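PDB 1Z6N: thioredoxin family protein from Pseudomonas aeruginosa, which is of unknown function but belongs to the thioredoxin family, binds a magnesium ion and may, by resemblance, take part in thiol-disulfide exchange. Local coordinates for residues Ile71-Ala74 / Ala75-Phe78; Val128-Pro131 / Gln132-Asp136; His153-Gly156 / Asp157-Ile161; Gln34-Ser38 / Asn39-Ser43. All coordinates share one frame; numbering follows the deposited sequence.

Contact 1. Residues Ile71-Ala74 / Ala75-Phe78; sequences INLA and ALDF
Ala74 O is gripped twice: the amide of Phe78 donates to it at 3.1 Å (Phe78 N to Ala74 O), and a water donates from 2.7 Å. The same water gives its other hydrogen to Asp77 OD2, also at 2.7 Å, and so ties the carboxylate to a carbonyl of the preceding turn. Asp77 can take part because its CG is anti to the backbone N (chi1 173°), which lays the acid beside its own carbonyl carbon. OD2 also forms a salt bridge with Arg81 NE, one turn further along, and this second partner would be expected to steady the negative charge in a buried place. The bound magnesium ion lies about 10 Å from the Asp77 side chain. The backbone carries the regular i to i+4 bonds, of which Asp77 N to Leu73 O, at 2.8 Å, is the shortest, followed by Leu76 N to Asn72 O at 3.0 Å.

The apolar residues meet more lightly. Leu73 CD2 and Leu76 CD1 come within 4.3 Å, methyl to methyl, a light apolar contact between two branched side chains. Ala75 offers a single methyl, small enough for the close approach of helices 23-39 and 151-164, where it touches Leu36 and Leu151, whereas Asn72 ND2 is hydrogen-bonded to Tyr145 OH.

These two turns belong to helix 67-82, the crossover of the beta-alpha-beta unit between strands 56-61 and 86-91. Helix 23-39 packs against Ile71, Ala75 and Phe78, helix 151-164 against Asn72 and Leu76, and helix 14-19 against Leu73 and Asp77.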
# COMPACT_ATOMS: atom_id res chain seq x y z
N ILE A 71 -8.66 -2.34 1.03
CA ILE A 71 -8.83 -1.21 0.10
C ILE A 71 -7.50 -0.78 -0.48
O ILE A 71 -7.29 -0.83 -1.68
CB ILE A 71 -9.50 -0.03 0.81
CG1 ILE A 71 -10.94 -0.40 1.20
CG2 ILE A 71 -9.50 1.22 -0.09
CD1 ILE A 71 -11.57 0.50 2.26
N ASN A 72 -6.58 -0.33 0.38
CA ASN A 72 -5.41 0.33 -0.18
C ASN A 72 -4.41 -0.62 -0.78
O ASN A 72 -3.69 -0.26 -1.71
CB ASN A 72 -4.77 1.24 0.86
CG ASN A 72 -5.71 2.32 1.32
OD1 ASN A 72 -6.13 3.17 0.53
ND2 ASN A 72 -6.09 2.27 2.59
N LEU A 73 -4.35 -1.85 -0.26
CA LEU A 73 -3.43 -2.81 -0.84
C LEU A 73 -3.95 -3.37 -2.16
O LEU A 73 -3.15 -3.66 -3.05
CB LEU A 73 -3.04 -3.90 0.15
CG LEU A 73 -2.36 -3.36 1.41
CD1 LEU A 73 -1.97 -4.53 2.34
CD2 LEU A 73 -1.14 -2.50 1.07
N ALA A 74 -5.28 -3.48 -2.31
CA ALA A 74 -5.82 -3.81 -3.65
C ALA A 74 -5.35 -2.76 -4.67
O ALA A 74 -4.98 -3.09 -5.80
CB ALA A 74 -7.34 -3.91 -3.62
N ALA A 75 -5.37 -1.49 -4.27
CA ALA A 75 -4.96 -0.40 -5.17
C ALA A 75 -3.47 -0.47 -5.48
O ALA A 75 -3.06 -0.34 -6.65
CB ALA A 75 -5.34 0.96 -4.59
N LEU A 76 -2.65 -0.65 -4.45
CA LEU A 76 -1.20 -0.69 -4.64
C LEU A 76 -0.77 -1.93 -5.42
O LEU A 76 0.16 -1.87 -6.22
CB LEU A 76 -0.45 -0.54 -3.31
CG LEU A 76 -0.63 0.84 -2.63
CD1 LEU A 76 0.11 0.86 -1.31
CD2 LEU A 76 -0.16 1.99 -3.54
N ASP A 77 -1.47 -3.05 -5.22
CA ASP A 77 -1.21 -4.22 -6.05
C ASP A 77 -1.55 -3.98 -7.52
O ASP A 77 -0.82 -4.41 -8.42
CB ASP A 77 -1.99 -5.43 -5.52
CG ASP A 77 -1.88 -6.62 -6.45
OD1 ASP A 77 -0.78 -7.22 -6.51
OD2 ASP A 77 -2.89 -6.93 -7.13
N PHE A 78 -2.65 -3.27 -7.76
CA PHE A 78 -3.00 -2.91 -9.14
C PHE A 78 -1.86 -2.11 -9.77
O PHE A 78 -1.45 -2.39 -10.90
CB PHE A 78 -4.32 -2.16 -9.15
CG PHE A 78 -4.81 -1.79 -10.53
CD1 PHE A 78 -5.07 -2.76 -11.49
CD2 PHE A 78 -5.05 -0.46 -10.84
CE1 PHE A 78 -5.54 -2.40 -12.76
CE2 PHE A 78 -5.52 -0.10 -12.11
CZ PHE A 78 -5.76 -1.07 -13.06
O HOH W 1 -5.24 -5.54 -7.02

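Contact 2. Residues Val128-Pro131 / Gln132-Asp136; sequences VERP and QAVLD
The loop leaving strand 123-128 turns into helix 132-137 here, with Pro131 at the N-cap position and its carbonyl receiving the first turn. Leu135 N donates to Pro131 O at 3.0 Å in a nearly straight bond (169° at the hydrogen), while Val134 N, at 2.9 Å from the same oxygen, adds a weak one. Proline has a rigid ring and a phi already fixed near -61°, which fits the extended residue just before the helix; its ring packs beside Val134, CD to CG2 4.0 Å, the two side chains pointing the same way.

Arg130 uses its aliphatic part. Its extended chain crosses Val134 at about a right angle, with Arg130 CD 4.0 Å from Val134 CG1, and its CB meets Leu135 CD2. Arg130 NE forms a salt bridge with Asp68 OD1 of helix 67-82, while the carboxyl carbon of Glu129 sits over one face of the guanidinium.

Within the helix, Gln132 bends at chi2 (60°), which brings NE2 to Asp136 OD1 at 2.8 Å; the acceptor lies in the amide plane, but the donor meets the carboxylate from above its plane.

Proline offers no side-chain acceptor for the first helical amides, and Asp157 OD2 accepts a hydrogen bond from Gln132 N. This is a strand-to-helix junction in which the N-cap residue supplies only its carbonyl, and a carboxylate from helix 151-164 binds a first-turn amide, as a side-chain cap commonly does.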
# COMPACT_ATOMS: atom_id res chain seq x y z
N VAL A 128 0.30 5.82 5.47
CA VAL A 128 -0.16 5.28 6.76
C VAL A 128 -1.68 5.24 6.82
O VAL A 128 -2.34 6.29 6.88
CB VAL A 128 0.38 6.10 7.98
CG1 VAL A 128 -0.01 5.38 9.27
CG2 VAL A 128 1.89 6.31 7.90
N GLU A 129 -2.21 4.01 6.78
CA GLU A 129 -3.63 3.71 6.97
C GLU A 129 -4.57 4.10 5.83
O GLU A 129 -5.26 3.23 5.28
CB GLU A 129 -4.14 4.25 8.32
CG GLU A 129 -5.41 3.55 8.80
CD GLU A 129 -5.81 3.91 10.23
OE1 GLU A 129 -5.71 5.10 10.59
OE2 GLU A 129 -6.21 3.01 10.98
N ARG A 130 -4.62 5.39 5.49
CA ARG A 130 -5.56 5.90 4.50
C ARG A 130 -4.90 6.99 3.67
O ARG A 130 -3.97 7.63 4.15
CB ARG A 130 -6.80 6.47 5.20
CG ARG A 130 -7.59 5.39 5.88
CD ARG A 130 -8.72 5.94 6.70
NE ARG A 130 -9.25 4.84 7.50
CZ ARG A 130 -9.64 4.92 8.77
NH1 ARG A 130 -9.59 6.08 9.43
NH2 ARG A 130 -10.07 3.82 9.39
N PRO A 131 -5.37 7.19 2.41
CA PRO A 131 -4.81 8.28 1.60
C PRO A 131 -5.02 9.65 2.23
O PRO A 131 -5.98 9.86 2.98
CB PRO A 131 -5.54 8.16 0.25
CG PRO A 131 -6.12 6.77 0.24
CD PRO A 131 -6.38 6.40 1.68
N GLN A 132 -4.14 10.58 1.88
CA GLN A 132 -4.20 11.95 2.41
C GLN A 132 -5.57 12.60 2.16
O GLN A 132 -6.07 13.37 3.00
CB GLN A 132 -3.08 12.81 1.82
CG GLN A 132 -2.90 14.17 2.54
CD GLN A 132 -2.57 13.97 4.01
OE1 GLN A 132 -1.59 13.30 4.36
NE2 GLN A 132 -3.40 14.54 4.88
N ALA A 133 -6.17 12.33 1.00
CA ALA A 133 -7.47 12.96 0.67
C ALA A 133 -8.57 12.46 1.60
O ALA A 133 -9.52 13.18 1.89
CB ALA A 133 -7.85 12.71 -0.80
N VAL A 134 -8.40 11.22 2.09
CA VAL A 134 -9.35 10.64 3.04
C VAL A 134 -9.11 11.20 4.45
O VAL A 134 -10.06 11.60 5.12
CB VAL A 134 -9.31 9.10 3.03
CG1 VAL A 134 -10.29 8.55 4.05
CG2 VAL A 134 -9.67 8.61 1.64
N LEU A 135 -7.85 11.25 4.87
CA LEU A 135 -7.50 11.94 6.11
C LEU A 135 -8.06 13.36 6.11
O LEU A 135 -8.68 13.79 7.09
CB LEU A 135 -5.98 11.98 6.32
CG LEU A 135 -5.29 10.61 6.34
CD1 LEU A 135 -3.80 10.75 6.59
CD2 LEU A 135 -5.94 9.68 7.38
N ASP A 136 -7.85 14.07 5.00
CA ASP A 136 -8.33 15.45 4.85
C ASP A 136 -9.86 15.56 4.92
O ASP A 136 -10.39 16.49 5.54
CB ASP A 136 -7.85 16.07 3.54
CG ASP A 136 -6.36 16.38 3.53
OD1 ASP A 136 -5.67 16.10 4.54
OD2 ASP A 136 -5.88 16.95 2.52

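Contact 3. Residues His153-Gly156 / Asp157-Ile161; sequences HAIG and DVLAI
Ile155 and Leu159, one helical turn apart, lie side by side and point the same way, with Ile155 CG2 4.1 Å from Leu159 CD1. The CG2 branch does the touching: with CG1 beside the backbone N (chi1 -61°), CG2 is left anti to that N, beside the carbonyl carbon and on the side facing the next turn. Leucine answers with a long, forked chain whose CG also rests 3.3 Å from Ile155 O, just where Leu159 N bonds to that oxygen at 2.9 Å. Together they give neighbouring apolar side chains on one side of the helix.

Asp157 is turned differently. Its CG folds back beside its own N, which sets the carboxylate alongside the preceding turn, and CG lies 3.3 Å from His153 O, the oxygen that already accepts Asp157 N at 2.9 Å. OD1 lies near that carbonyl without bonding to it; the polar end of Asp157 is held instead by Gln132 N at the start of helix 132-137. Val158 sets CG2 against Ala154 O at 3.6 Å, and beta-branching keeps this buried side chain compact. His153 heads away from the turn, its ring meeting that of Tyr150 with planes at about 55°.

Helix 151-164 packs among several elements: Ala154, Ile155 and Val158 face helix 67-82, Leu159 packs on helix 43-50, and Ala154, Asp157 and Ile161 touch strand 123-128 at the edge of the sheet.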
# COMPACT_ATOMS: atom_id res chain seq x y z
N HIS A 153 -6.24 7.30 -5.24
CA HIS A 153 -5.49 8.20 -4.35
C HIS A 153 -4.39 7.49 -3.56
O HIS A 153 -3.35 8.11 -3.25
CB HIS A 153 -6.43 8.92 -3.36
CG HIS A 153 -7.51 9.71 -4.02
ND1 HIS A 153 -8.56 9.12 -4.69
CD2 HIS A 153 -7.71 11.05 -4.11
CE1 HIS A 153 -9.36 10.06 -5.16
NE2 HIS A 153 -8.87 11.24 -4.82
N ALA A 154 -4.60 6.21 -3.24
CA ALA A 154 -3.56 5.44 -2.57
C ALA A 154 -2.34 5.35 -3.49
O ALA A 154 -1.20 5.52 -3.06
CB ALA A 154 -4.07 4.04 -2.19
N ILE A 155 -2.60 5.10 -4.78
CA ILE A 155 -1.55 5.03 -5.79
C ILE A 155 -0.86 6.38 -5.94
O ILE A 155 0.38 6.45 -5.95
CB ILE A 155 -2.10 4.55 -7.15
CG1 ILE A 155 -2.70 3.14 -7.02
CG2 ILE A 155 -1.00 4.58 -8.21
CD1 ILE A 155 -3.49 2.69 -8.27
N GLY A 156 -1.66 7.45 -6.05
CA GLY A 156 -1.13 8.82 -6.19
C GLY A 156 -0.24 9.22 -5.03
O GLY A 156 0.81 9.82 -5.23
N ASP A 157 -0.66 8.87 -3.81
CA ASP A 157 0.14 9.22 -2.63
C ASP A 157 1.52 8.55 -2.70
O ASP A 157 2.55 9.17 -2.40
CB ASP A 157 -0.54 8.81 -1.33
CG ASP A 157 -1.71 9.71 -0.94
OD1 ASP A 157 -2.14 10.60 -1.73
OD2 ASP A 157 -2.21 9.49 0.19
N VAL A 158 1.54 7.26 -3.04
CA VAL A 158 2.81 6.53 -3.11
C VAL A 158 3.67 7.07 -4.25
O VAL A 158 4.88 7.25 -4.09
CB VAL A 158 2.58 5.01 -3.24
CG1 VAL A 158 3.86 4.29 -3.65
CG2 VAL A 158 2.05 4.48 -1.91
N LEU A 159 3.05 7.37 -5.40
CA LEU A 159 3.81 7.95 -6.51
C LEU A 159 4.42 9.29 -6.13
O LEU A 159 5.55 9.58 -6.54
CB LEU A 159 2.96 8.10 -7.79
CG LEU A 159 2.56 6.78 -8.46
CD1 LEU A 159 1.94 7.02 -9.83
CD2 LEU A 159 3.72 5.76 -8.56
N ALA A 160 3.71 10.11 -5.35
CA ALA A 160 4.25 11.41 -4.91
C ALA A 160 5.54 11.24 -4.11
O ALA A 160 6.48 12.03 -4.25
CB ALA A 160 3.23 12.21 -4.10
N ILE A 161 5.59 10.21 -3.27
CA ILE A 161 6.81 9.91 -2.53
C ILE A 161 7.96 9.59 -3.48
O ILE A 161 9.05 10.18 -3.36
CB ILE A 161 6.61 8.76 -1.52
CG1 ILE A 161 5.69 9.21 -0.39
CG2 ILE A 161 7.97 8.27 -0.98
CD1 ILE A 161 5.03 8.06 0.34

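Contact 4. Residues Gln34-Ser38 / Asn39-Ser43; sequences QKLES and NGLPS
Lys35 and Asn39 are joined first by the backbone: Asn39 N donates to Lys35 O at 2.9 Å, and one residue on, Gly40 N reaches Leu36 O at 2.8 Å with a more bent N-H (140°). These two bonds finish helix 23-39. Gly40 then leaves helical geometry with a positive phi of 77°, a conformation that a residue without a side chain adopts at little cost.

Polar side chains gather over the same turn. Ser38 OG lies between the backbone N and the carbonyl carbon (chi1 60°), which turns it back to Gln34 O, to which it donates at 2.9 Å; the amide of Ser38 bonds to this oxygen too, from the opposite face of the carbonyl plane. One carbonyl therefore accepts from both the amide and the hydroxyl of Ser38, a small residue well suited to folding back on its own helix. A water donates to Ser38 OG at 3.2 Å. The Asn39 amide packs its ND2 against the extended aliphatic chain of Lys35, 3.5 Å from CG, the two side chains crossing at a slant, while Lys35 NZ goes on to Asp149 and to the carbonyl of Ala147.

Apolar contact lies on the inner side. Leu36 CD1 meets Leu41 CD2 at 3.8 Å, two leucines reaching round the turn to shared neighbours: both touch Phe78 of helix 67-82, and both meet helix 151-164.

This is the typical C-terminal end of a helix: a glycine with positive phi breaks the spiral, a leucine just beyond it packs back on Leu36 and Phe78, and Pro42 stands at the N-cap of the following helix, 43-50.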
# COMPACT_ATOMS: atom_id res chain seq x y z
N GLN A 34 -11.69 -5.15 -8.82
CA GLN A 34 -12.56 -5.05 -9.99
C GLN A 34 -13.06 -3.62 -10.22
O GLN A 34 -13.22 -3.20 -11.37
CB GLN A 34 -13.73 -6.04 -9.89
CG GLN A 34 -14.58 -6.15 -11.14
CD GLN A 34 -15.67 -7.18 -10.96
OE1 GLN A 34 -16.77 -7.03 -11.50
NE2 GLN A 34 -15.37 -8.22 -10.19
N LYS A 35 -13.33 -2.89 -9.13
CA LYS A 35 -13.79 -1.50 -9.24
C LYS A 35 -12.75 -0.63 -9.91
O LYS A 35 -13.04 0.13 -10.85
CB LYS A 35 -14.18 -0.91 -7.87
CG LYS A 35 -14.53 0.59 -7.93
CD LYS A 35 -15.13 1.06 -6.62
CE LYS A 35 -15.54 2.53 -6.68
NZ LYS A 35 -16.56 2.79 -5.63
N LEU A 36 -11.51 -0.74 -9.43
CA LEU A 36 -10.40 -0.01 -10.00
C LEU A 36 -10.17 -0.44 -11.44
O LEU A 36 -9.98 0.40 -12.32
CB LEU A 36 -9.15 -0.25 -9.14
CG LEU A 36 -8.05 0.81 -9.11
CD1 LEU A 36 -8.60 2.22 -9.00
CD2 LEU A 36 -7.14 0.47 -7.94
N GLU A 37 -10.25 -1.75 -11.70
CA GLU A 37 -10.06 -2.31 -13.04
C GLU A 37 -11.13 -1.93 -14.07
O GLU A 37 -10.83 -1.79 -15.26
CB GLU A 37 -9.90 -3.83 -12.98
CG GLU A 37 -8.55 -4.24 -12.39
CD GLU A 37 -8.36 -5.73 -12.22
OE1 GLU A 37 -9.28 -6.52 -12.53
OE2 GLU A 37 -7.26 -6.12 -11.77
N SER A 38 -12.38 -1.77 -13.62
CA SER A 38 -13.47 -1.38 -14.53
C SER A 38 -13.58 0.14 -14.68
O SER A 38 -13.84 0.64 -15.79
CB SER A 38 -14.80 -1.97 -14.08
OG SER A 38 -15.15 -1.52 -12.78
N ASN A 39 -13.40 0.88 -13.59
CA ASN A 39 -13.44 2.35 -13.65
C ASN A 39 -12.18 2.94 -14.29
O ASN A 39 -12.24 3.99 -14.94
CB ASN A 39 -13.69 2.96 -12.26
CG ASN A 39 -15.09 2.66 -11.72
OD1 ASN A 39 -15.98 2.23 -12.45
ND2 ASN A 39 -15.29 2.90 -10.42
N GLY A 40 -11.05 2.26 -14.11
CA GLY A 40 -9.76 2.69 -14.67
C GLY A 40 -9.13 3.83 -13.90
O GLY A 40 -9.76 4.40 -13.00
N LEU A 41 -7.88 4.16 -14.24
CA LEU A 41 -7.18 5.28 -13.62
C LEU A 41 -7.26 6.55 -14.46
O LEU A 41 -7.29 6.47 -15.69
CB LEU A 41 -5.71 4.94 -13.38
CG LEU A 41 -5.33 3.78 -12.45
CD1 LEU A 41 -3.81 3.65 -12.38
CD2 LEU A 41 -5.93 3.95 -11.05
N PRO A 42 -7.29 7.73 -13.81
CA PRO A 42 -7.22 8.98 -14.59
C PRO A 42 -5.91 9.04 -15.38
O PRO A 42 -4.87 8.59 -14.89
CB PRO A 42 -7.23 10.07 -13.52
CG PRO A 42 -7.85 9.43 -12.32
CD PRO A 42 -7.41 7.99 -12.37
N SER A 43 -5.97 9.59 -16.59
CA SER A 43 -4.85 9.57 -17.53
C SER A 43 -3.56 10.16 -16.95
O SER A 43 -2.46 9.71 -17.30
CB SER A 43 -5.22 10.31 -18.81
OG SER A 43 -5.63 11.62 -18.51
O HOH W 2 -17.39 0.43 -11.67

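From the N terminus the order is contact 4, contact 1, contact 2, contact 3. All are local and follow in series, so none nests within or crosses another, and each closes only a turn of helix or a helix end. Contact 4 ends helix 23-39; its Leu36, Glu37 and Leu41 pack on Phe78 of contact 1, in the crossover helix. Contact 2, where strand 123-128 gives way to a helix, meets contact 1 through Asn72 and contact 3 through Asp157. Contacts 1 and 3 each touch all the others; Ile155 of contact 3 reaches Leu41 and the carbonyl of Ala75. Contacts 2 and 4 stay about 10 Å apart at their nearest atoms.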